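Local coordinates for L-lysine 6-oxidase (Marinomonas mediterranea, PDB 3WEU), which oxidises the epsilon-amino group of L-lysine with a cysteine tryptophylquinone cofactor, releasing ammonium and the hydrogen peroxide that makes it antibacterial, at residues Lys81-Thr86 with Val226-Thr231; Glu98-Asn103 with Gly118-Asn123. All coordinates share one frame; numbering follows the deposited sequence.

Interaction 1: Lys81-Thr86 with Val226-Thr231; sequences KNIEWT and VTCVVT
Glu84 and Val229 exchange a reciprocal pair of backbone hydrogen bonds, Glu84 N to Val229 O and Val229 N to Glu84 O, both 2.9 Å; Thr86 and Thr227 do the same two residues further on. At the other end the pattern changes. Thr231 O accepts from two successive amides, 2.8 Å from Lys81 N and 3.1 Å from Asn82 N, while Thr231 N returns a bond to Asn82 O. Two residues facing one make this a classic beta bulge. Between the hydrogen-bonded pairs, CA-H...O contacts such as Trp85 CA to Thr227 O (3.2 Å) fill in.

The apolar contacts gather on the face carrying Ile83, Trp85, Cys228 and Val230. Cys228 SG, anti to its backbone N (chi1 -174°), sits over the six-membered ring of Trp85, 3.7 Å from the centroid and only 13° off the normal. Ile83 CG2 covers the rim of the same indole face and touches Cys228 SG at 3.8 Å, whereas Val226 CG1 meets the ring at its edge, near CE3. The indole NE1 is satisfied by Gly191 O.

At the Thr86 end a water joins Thr86 O and Thr227 OG1; on the face opposite Trp85, Thr86 OG1 bonds Ser143 OG. With strands 137-145 and 237-247 flanking the pair, this is an antiparallel ladder inside the mixed sheet of the N-terminal region.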
ATOM      1  N   LYS A  81      32.955  32.557  40.075  1.00 23.79           N
ATOM      2  CA  LYS A  81      33.940  31.601  39.743  1.00 24.74           C
ATOM      3  C   LYS A  81      33.442  30.557  38.777  1.00 22.54           C
ATOM      4  O   LYS A  81      34.224  29.995  38.071  1.00 22.65           O
ATOM      5  CB  LYS A  81      34.547  31.015  41.046  1.00 29.30           C
ATOM      6  CG  LYS A  81      33.984  29.718  41.546  1.00 31.67           C
ATOM      7  CD  LYS A  81      34.564  29.369  42.948  1.00 32.67           C
ATOM      8  CE  LYS A  81      35.593  28.308  42.912  1.00 28.38           C
ATOM      9  NZ  LYS A  81      36.095  27.971  44.301  1.00 23.89           N
ATOM     10  N   ASN A  82      32.143  30.255  38.709  1.00 21.34           N
ATOM     11  CA  ASN A  82      31.688  29.355  37.636  1.00 21.02           C
ATOM     12  C   ASN A  82      30.237  29.599  37.365  1.00 20.17           C
ATOM     13  O   ASN A  82      29.568  30.138  38.203  1.00 22.12           O
ATOM     14  CB  ASN A  82      31.833  27.887  38.009  1.00 22.07           C
ATOM     15  CG  ASN A  82      31.928  26.988  36.766  1.00 27.03           C
ATOM     16  OD1 ASN A  82      32.056  27.431  35.610  1.00 23.36           O
ATOM     17  ND2 ASN A  82      31.859  25.718  37.015  1.00 32.85           N
ATOM     18  N   ILE A  83      29.788  29.125  36.210  1.00 20.69           N
ATOM     19  CA  ILE A  83      28.398  29.188  35.808  1.00 19.65           C
ATOM     20  C   ILE A  83      28.195  27.865  35.094  1.00 20.31           C
ATOM     21  O   ILE A  83      28.807  27.626  34.099  1.00 21.20           O
ATOM     22  CB  ILE A  83      28.120  30.382  34.859  1.00 19.83           C
ATOM     23  CG1 ILE A  83      28.380  31.710  35.592  1.00 20.72           C
ATOM     24  CG2 ILE A  83      26.699  30.260  34.333  1.00 19.56           C
ATOM     25  CD1 ILE A  83      28.261  32.994  34.708  1.00 23.32           C
ATOM     26  N   GLU A  84      27.299  27.043  35.621  1.00 18.67           N
ATOM     27  CA  GLU A  84      27.086  25.719  35.094  1.00 21.45           C
ATOM     28  C   GLU A  84      25.645  25.623  34.689  1.00 20.52           C
ATOM     29  O   GLU A  84      24.752  25.877  35.484  1.00 21.93           O
ATOM     30  CB  GLU A  84      27.372  24.650  36.111  1.00 22.30           C
ATOM     31  CG  GLU A  84      27.399  23.292  35.451  1.00 26.26           C
ATOM     32  CD  GLU A  84      27.944  22.209  36.385  1.00 32.10           C
ATOM     33  OE1 GLU A  84      27.789  22.330  37.621  1.00 32.99           O
ATOM     34  OE2 GLU A  84      28.535  21.269  35.846  1.00 32.03           O
ATOM     35  N   TRP A  85      25.451  25.229  33.453  1.00 20.05           N
ATOM     36  CA  TRP A  85      24.128  25.135  32.910  1.00 20.34           C
ATOM     37  C   TRP A  85      23.849  23.670  32.760  1.00 19.82           C
ATOM     38  O   TRP A  85      24.684  22.953  32.246  1.00 22.69           O
ATOM     39  CB  TRP A  85      24.146  25.789  31.505  1.00 20.31           C
ATOM     40  CG  TRP A  85      24.586  27.205  31.432  1.00 18.81           C
ATOM     41  CD1 TRP A  85      25.840  27.684  31.181  1.00 19.59           C
ATOM     42  CD2 TRP A  85      23.742  28.327  31.529  1.00 20.81           C
ATOM     43  NE1 TRP A  85      25.831  29.053  31.137  1.00 21.74           N
ATOM     44  CE2 TRP A  85      24.539  29.478  31.321  1.00 19.78           C
ATOM     45  CE3 TRP A  85      22.363  28.475  31.726  1.00 18.22           C
ATOM     46  CZ2 TRP A  85      24.019  30.761  31.361  1.00 18.53           C
ATOM     47  CZ3 TRP A  85      21.857  29.727  31.738  1.00 20.68           C
ATOM     48  CH2 TRP A  85      22.674  30.871  31.556  1.00 19.92           C
ATOM     49  N   THR A  86      22.658  23.223  33.164  1.00 20.28           N
ATOM     50  CA  THR A  86      22.247  21.878  33.015  1.00 20.08           C
ATOM     51  C   THR A  86      20.942  21.888  32.270  1.00 19.62           C
ATOM     52  O   THR A  86      19.967  22.510  32.683  1.00 19.65           O
ATOM     53  CB  THR A  86      22.100  21.207  34.401  1.00 20.95           C
ATOM     54  OG1 THR A  86      23.403  21.168  34.995  1.00 21.51           O
ATOM     55  CG2 THR A  86      21.618  19.874  34.267  1.00 22.30           C
ATOM     56  N   VAL A 226      15.983  24.140  31.809  1.00 16.25           N
ATOM     57  CA  VAL A 226      17.273  24.798  31.832  1.00 18.11           C
ATOM     58  C   VAL A 226      17.505  25.155  33.280  1.00 18.79           C
ATOM     59  O   VAL A 226      16.694  25.840  33.851  1.00 18.98           O
ATOM     60  CB  VAL A 226      17.366  26.060  30.954  1.00 17.65           C
ATOM     61  CG1 VAL A 226      18.715  26.778  31.086  1.00 19.17           C
ATOM     62  CG2 VAL A 226      17.165  25.654  29.504  1.00 19.88           C
ATOM     63  N   THR A 227      18.665  24.744  33.814  1.00 18.85           N
ATOM     64  CA  THR A 227      19.077  25.158  35.169  1.00 18.61           C
ATOM     65  C   THR A 227      20.435  25.816  35.124  1.00 17.67           C
ATOM     66  O   THR A 227      21.319  25.327  34.475  1.00 17.82           O
ATOM     67  CB  THR A 227      19.113  23.931  36.146  1.00 19.72           C
ATOM     68  OG1 THR A 227      17.848  23.303  36.108  1.00 21.64           O
ATOM     69  CG2 THR A 227      19.372  24.396  37.619  1.00 23.05           C
ATOM     70  N   CYS A 228      20.550  26.943  35.780  1.00 16.74           N
ATOM     71  CA  CYS A 228      21.755  27.705  35.844  1.00 20.31           C
ATOM     72  C   CYS A 228      22.175  27.831  37.277  1.00 21.57           C
ATOM     73  O   CYS A 228      21.450  28.427  38.074  1.00 22.81           O
ATOM     74  CB  CYS A 228      21.554  29.124  35.353  1.00 21.04           C
ATOM     75  SG  CYS A 228      23.025  30.120  35.242  1.00 23.26           S
ATOM     76  N   VAL A 229      23.380  27.358  37.571  1.00 20.62           N
ATOM     77  CA  VAL A 229      23.996  27.539  38.931  1.00 19.58           C
ATOM     78  C   VAL A 229      25.206  28.435  38.765  1.00 20.87           C
ATOM     79  O   VAL A 229      26.149  28.112  38.030  1.00 19.76           O
ATOM     80  CB  VAL A 229      24.446  26.190  39.534  1.00 20.43           C
ATOM     81  CG1 VAL A 229      25.112  26.385  40.911  1.00 21.33           C
ATOM     82  CG2 VAL A 229      23.290  25.201  39.642  1.00 23.08           C
ATOM     83  N   VAL A 230      25.195  29.561  39.448  1.00 19.30           N
ATOM     84  CA  VAL A 230      26.279  30.473  39.463  1.00 19.59           C
ATOM     85  C   VAL A 230      26.976  30.304  40.821  1.00 21.05           C
ATOM     86  O   VAL A 230      26.322  30.434  41.879  1.00 21.39           O
ATOM     87  CB  VAL A 230      25.752  31.911  39.445  1.00 21.26           C
ATOM     88  CG1 VAL A 230      26.893  32.931  39.645  1.00 22.89           C
ATOM     89  CG2 VAL A 230      25.055  32.172  38.079  1.00 20.45           C
ATOM     90  N   THR A 231      28.264  29.998  40.762  1.00 21.70           N
ATOM     91  CA  THR A 231      29.039  29.755  41.982  1.00 20.50           C
ATOM     92  C   THR A 231      29.935  30.968  42.155  1.00 20.40           C
ATOM     93  O   THR A 231      30.705  31.343  41.251  1.00 19.63           O
ATOM     94  CB  THR A 231      29.808  28.454  41.863  1.00 19.32           C
ATOM     95  OG1 THR A 231      28.889  27.373  41.651  1.00 19.21           O
ATOM     96  CG2 THR A 231      30.638  28.183  43.150  1.00 19.61           C
TER
HETATM   97  O   HOH W   1      17.640  21.494  33.823  1.00 22.09           O

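Interaction 2: Glu98-Asn103 with Gly118-Asn123. With SO4 (sulfate ion), chain C.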
ATOM      1  N   GLU A  98      -2.719  10.359  20.805  1.00 20.95           N
ATOM      2  CA  GLU A  98      -2.945  10.765  19.435  1.00 21.52           C
ATOM      3  C   GLU A  98      -3.552  12.208  19.440  1.00 20.64           C
ATOM      4  O   GLU A  98      -4.367  12.528  20.324  1.00 19.73           O
ATOM      5  CB  GLU A  98      -3.927   9.777  18.774  1.00 23.64           C
ATOM      6  CG  GLU A  98      -3.301   8.440  18.388  1.00 28.92           C
ATOM      7  CD  GLU A  98      -4.192   7.592  17.469  1.00 39.52           C
ATOM      8  OE1 GLU A  98      -5.365   7.958  17.179  1.00 39.57           O
ATOM      9  OE2 GLU A  98      -3.682   6.539  17.004  1.00 44.15           O
ATOM     10  N   PHE A  99      -3.170  13.042  18.469  1.00 18.06           N
ATOM     11  CA  PHE A  99      -3.732  14.365  18.401  1.00 17.30           C
ATOM     12  C   PHE A  99      -5.137  14.331  17.773  1.00 15.75           C
ATOM     13  O   PHE A  99      -5.355  13.852  16.673  1.00 18.47           O
ATOM     14  CB  PHE A  99      -2.825  15.355  17.642  1.00 17.71           C
ATOM     15  CG  PHE A  99      -3.338  16.787  17.753  1.00 17.47           C
ATOM     16  CD1 PHE A  99      -3.195  17.492  18.939  1.00 16.19           C
ATOM     17  CD2 PHE A  99      -4.018  17.362  16.698  1.00 17.97           C
ATOM     18  CE1 PHE A  99      -3.691  18.761  19.072  1.00 17.43           C
ATOM     19  CE2 PHE A  99      -4.534  18.636  16.852  1.00 17.00           C
ATOM     20  CZ  PHE A  99      -4.346  19.325  18.011  1.00 17.95           C
ATOM     21  N   ARG A 100      -6.107  14.795  18.556  1.00 16.83           N
ATOM     22  CA  ARG A 100      -7.472  14.971  18.147  1.00 17.15           C
ATOM     23  C   ARG A 100      -8.017  16.365  18.401  1.00 17.54           C
ATOM     24  O   ARG A 100      -8.976  16.552  19.210  1.00 16.75           O
ATOM     25  CB  ARG A 100      -8.315  13.949  18.897  1.00 16.95           C
ATOM     26  CG  ARG A 100      -8.100  12.564  18.296  1.00 19.29           C
ATOM     27  CD  ARG A 100      -9.057  11.621  18.970  1.00 21.93           C
ATOM     28  NE  ARG A 100      -9.039  10.271  18.400  1.00 24.34           N
ATOM     29  CZ  ARG A 100      -9.898   9.311  18.745  1.00 25.30           C
ATOM     30  NH1 ARG A 100     -10.800   9.511  19.699  1.00 22.99           N
ATOM     31  NH2 ARG A 100      -9.824   8.131  18.134  1.00 24.44           N
ATOM     32  N   GLU A 101      -7.388  17.356  17.738  1.00 15.41           N
ATOM     33  CA  GLU A 101      -7.789  18.692  17.888  1.00 15.90           C
ATOM     34  C   GLU A 101      -7.890  19.108  19.351  1.00 15.98           C
ATOM     35  O   GLU A 101      -6.902  18.976  20.099  1.00 16.19           O
ATOM     36  CB  GLU A 101      -9.053  18.923  17.059  1.00 16.65           C
ATOM     37  CG  GLU A 101      -8.875  18.560  15.605  1.00 18.27           C
ATOM     38  CD  GLU A 101      -9.008  17.056  15.315  1.00 20.96           C
ATOM     39  OE1 GLU A 101     -10.024  16.423  15.699  1.00 18.92           O
ATOM     40  OE2 GLU A 101      -8.054  16.534  14.731  1.00 21.59           O
ATOM     41  N   LEU A 102      -9.046  19.604  19.778  1.00 15.40           N
ATOM     42  CA  LEU A 102      -9.152  20.197  21.086  1.00 17.66           C
ATOM     43  C   LEU A 102      -9.450  19.204  22.207  1.00 17.35           C
ATOM     44  O   LEU A 102      -9.478  19.593  23.395  1.00 18.37           O
ATOM     45  CB  LEU A 102     -10.192  21.269  21.096  1.00 17.52           C
ATOM     46  CG  LEU A 102      -9.901  22.697  20.688  1.00 20.38           C
ATOM     47  CD1 LEU A 102      -8.560  23.339  20.924  1.00 18.46           C
ATOM     48  CD2 LEU A 102     -10.788  23.425  19.734  1.00 19.72           C
ATOM     49  N   ASN A 103      -9.584  17.926  21.836  1.00 17.24           N
ATOM     50  CA  ASN A 103      -9.832  16.909  22.889  1.00 18.00           C
ATOM     51  C   ASN A 103      -8.606  16.812  23.726  1.00 17.50           C
ATOM     52  O   ASN A 103      -7.453  16.697  23.211  1.00 16.32           O
ATOM     53  CB  ASN A 103     -10.171  15.573  22.283  1.00 17.58           C
ATOM     54  CG  ASN A 103     -11.548  15.590  21.586  1.00 17.72           C
ATOM     55  OD1 ASN A 103     -12.616  15.661  22.227  1.00 18.77           O
ATOM     56  ND2 ASN A 103     -11.510  15.648  20.290  1.00 18.03           N
ATOM     57  N   GLY A 118     -12.057   9.652  25.484  1.00 21.41           N
ATOM     58  CA  GLY A 118     -11.641   8.398  24.894  1.00 21.57           C
ATOM     59  C   GLY A 118     -10.449   8.499  23.943  1.00 24.41           C
ATOM     60  O   GLY A 118     -10.309   7.701  23.014  1.00 23.76           O
ATOM     61  N   VAL A 119      -9.585   9.488  24.134  1.00 21.00           N
ATOM     62  CA  VAL A 119      -8.482   9.632  23.175  1.00 20.68           C
ATOM     63  C   VAL A 119      -7.479   8.474  23.309  1.00 21.81           C
ATOM     64  O   VAL A 119      -7.006   8.205  24.362  1.00 21.55           O
ATOM     65  CB  VAL A 119      -7.745  10.971  23.351  1.00 21.24           C
ATOM     66  CG1 VAL A 119      -6.721  11.178  22.236  1.00 22.47           C
ATOM     67  CG2 VAL A 119      -8.724  12.105  23.290  1.00 22.34           C
ATOM     68  N   PRO A 120      -7.126   7.832  22.224  1.00 22.99           N
ATOM     69  CA  PRO A 120      -6.159   6.758  22.386  1.00 24.89           C
ATOM     70  C   PRO A 120      -4.699   7.167  22.527  1.00 24.99           C
ATOM     71  O   PRO A 120      -4.273   8.252  22.046  1.00 21.54           O
ATOM     72  CB  PRO A 120      -6.322   5.929  21.125  1.00 25.28           C
ATOM     73  CG  PRO A 120      -6.916   6.804  20.129  1.00 28.16           C
ATOM     74  CD  PRO A 120      -7.627   7.943  20.852  1.00 26.76           C
ATOM     75  N   TRP A 121      -3.918   6.282  23.130  1.00 22.81           N
ATOM     76  CA  TRP A 121      -2.499   6.497  23.281  1.00 22.70           C
ATOM     77  C   TRP A 121      -1.883   6.198  21.973  1.00 21.54           C
ATOM     78  O   TRP A 121      -2.345   5.282  21.293  1.00 22.51           O
ATOM     79  CB  TRP A 121      -1.911   5.510  24.304  1.00 24.90           C
ATOM     80  CG  TRP A 121      -2.269   5.788  25.677  1.00 27.21           C
ATOM     81  CD1 TRP A 121      -3.147   5.074  26.439  1.00 32.96           C
ATOM     82  CD2 TRP A 121      -1.837   6.902  26.494  1.00 25.50           C
ATOM     83  NE1 TRP A 121      -3.262   5.653  27.693  1.00 33.36           N
ATOM     84  CE2 TRP A 121      -2.438   6.754  27.761  1.00 29.44           C
ATOM     85  CE3 TRP A 121      -0.966   7.973  26.294  1.00 27.07           C
ATOM     86  CZ2 TRP A 121      -2.232   7.677  28.819  1.00 27.25           C
ATOM     87  CZ3 TRP A 121      -0.739   8.881  27.364  1.00 24.09           C
ATOM     88  CH2 TRP A 121      -1.339   8.703  28.613  1.00 25.92           C
ATOM     89  N   ARG A 122      -0.827   6.934  21.577  1.00 18.83           N
ATOM     90  CA  ARG A 122       0.033   6.476  20.514  1.00 18.14           C
ATOM     91  C   ARG A 122       0.712   5.140  20.919  1.00 18.79           C
ATOM     92  O   ARG A 122       0.902   4.917  22.088  1.00 23.07           O
ATOM     93  CB  ARG A 122       1.091   7.514  20.181  1.00 18.27           C
ATOM     94  CG  ARG A 122       0.502   8.724  19.462  1.00 17.93           C
ATOM     95  CD  ARG A 122       1.487   9.912  19.594  1.00 20.36           C
ATOM     96  NE  ARG A 122       1.030  11.055  18.794  1.00 19.63           N
ATOM     97  CZ  ARG A 122       1.383  12.313  19.028  1.00 21.11           C
ATOM     98  NH1 ARG A 122       2.325  12.603  19.954  1.00 18.42           N
ATOM     99  NH2 ARG A 122       0.883  13.270  18.231  1.00 20.57           N
ATOM    100  N   ASN A 123       1.035   4.292  19.951  1.00 20.06           N
ATOM    101  CA  ASN A 123       1.696   2.981  20.232  1.00 22.24           C
ATOM    102  C   ASN A 123       0.893   2.235  21.319  1.00 23.43           C
ATOM    103  O   ASN A 123       1.402   1.852  22.396  1.00 23.49           O
ATOM    104  CB  ASN A 123       3.106   3.211  20.665  1.00 20.87           C
ATOM    105  CG  ASN A 123       3.924   3.841  19.519  1.00 20.87           C
ATOM    106  OD1 ASN A 123       4.145   3.230  18.502  1.00 21.64           O
ATOM    107  ND2 ASN A 123       4.343   5.099  19.711  1.00 22.02           N
TER
HETATM  108  S   SO4 C 801      -1.268  10.949  15.865  1.00 41.17           S
HETATM  109  O1  SO4 C 801      -2.584  10.212  15.922  1.00 36.31           O
HETATM  110  O2  SO4 C 801      -0.266   9.951  16.432  1.00 41.44           O
HETATM  111  O3  SO4 C 801      -0.885  11.225  14.433  1.00 35.22           O
HETATM  112  O4  SO4 C 801      -1.275  12.304  16.573  1.00 26.17           O
HETATM  113  O   HOH W   2      -2.874   4.629  18.870  1.00 25.08           O
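Arg100 starts with CG anti to the carbonyl carbon (chi1 -75°) and runs extended to NE, its side chain crossing that of Pro120 at about a right angle; Pro120 CD lies over the centre of the guanidinium, 3.4 Å from CZ. The setting is an irregular pairing of two loop segments, one ending in a type II' beta turn from Arg100 to Asn103; Arg100 O there accepts from both the backbone N and ND2 of Asn103.

A single direct hydrogen bond crosses between the segments: Glu98 N to Pro120 O, 2.9 Å and nearly straight at 168°. Val119 packs beside it, CG1 3.3 Å from Glu98 O and CG2 against Asn103 CB, while a water links Glu98 OE2 to Trp121 O.

Arg122, also extended, reaches a sulfate ion probably left from crystallisation. Its NH1 bonds Lys93 O nearby and Lys503 O, and NH2 also bonds Met505 O, which joins this loop to the segment around Lys503-Met505. The sulfate lies at the edge of the Arg122 guanidinium: NE binds O2, and O4 is shared by Arg122 NH2, at 2.9 Å, and Phe99 N, at 2.8 Å.

In the fold
Interaction 1 joins strands 80-91 and 223-232, far apart in sequence, near the periphery of the chain; interaction 2 joins two pieces of the loop that follows strand 80-91, nearer the chain's centre. Their centres are about 38 Å apart and they do not touch, though all four segments belong to the N-terminal region of the lysine oxidase. Neither is wholly core: each mixes buried with more exposed residues. In interaction 1 the strand ladder supplies repeated backbone bonds, with a buried aromatic and aliphatic face on one side and a more polar, partly exposed face on the other. Interaction 2 has one direct backbone bond and otherwise side-chain packing and a water bridge, with a sulfate, probably from the crystallisation liquor, bound beside it.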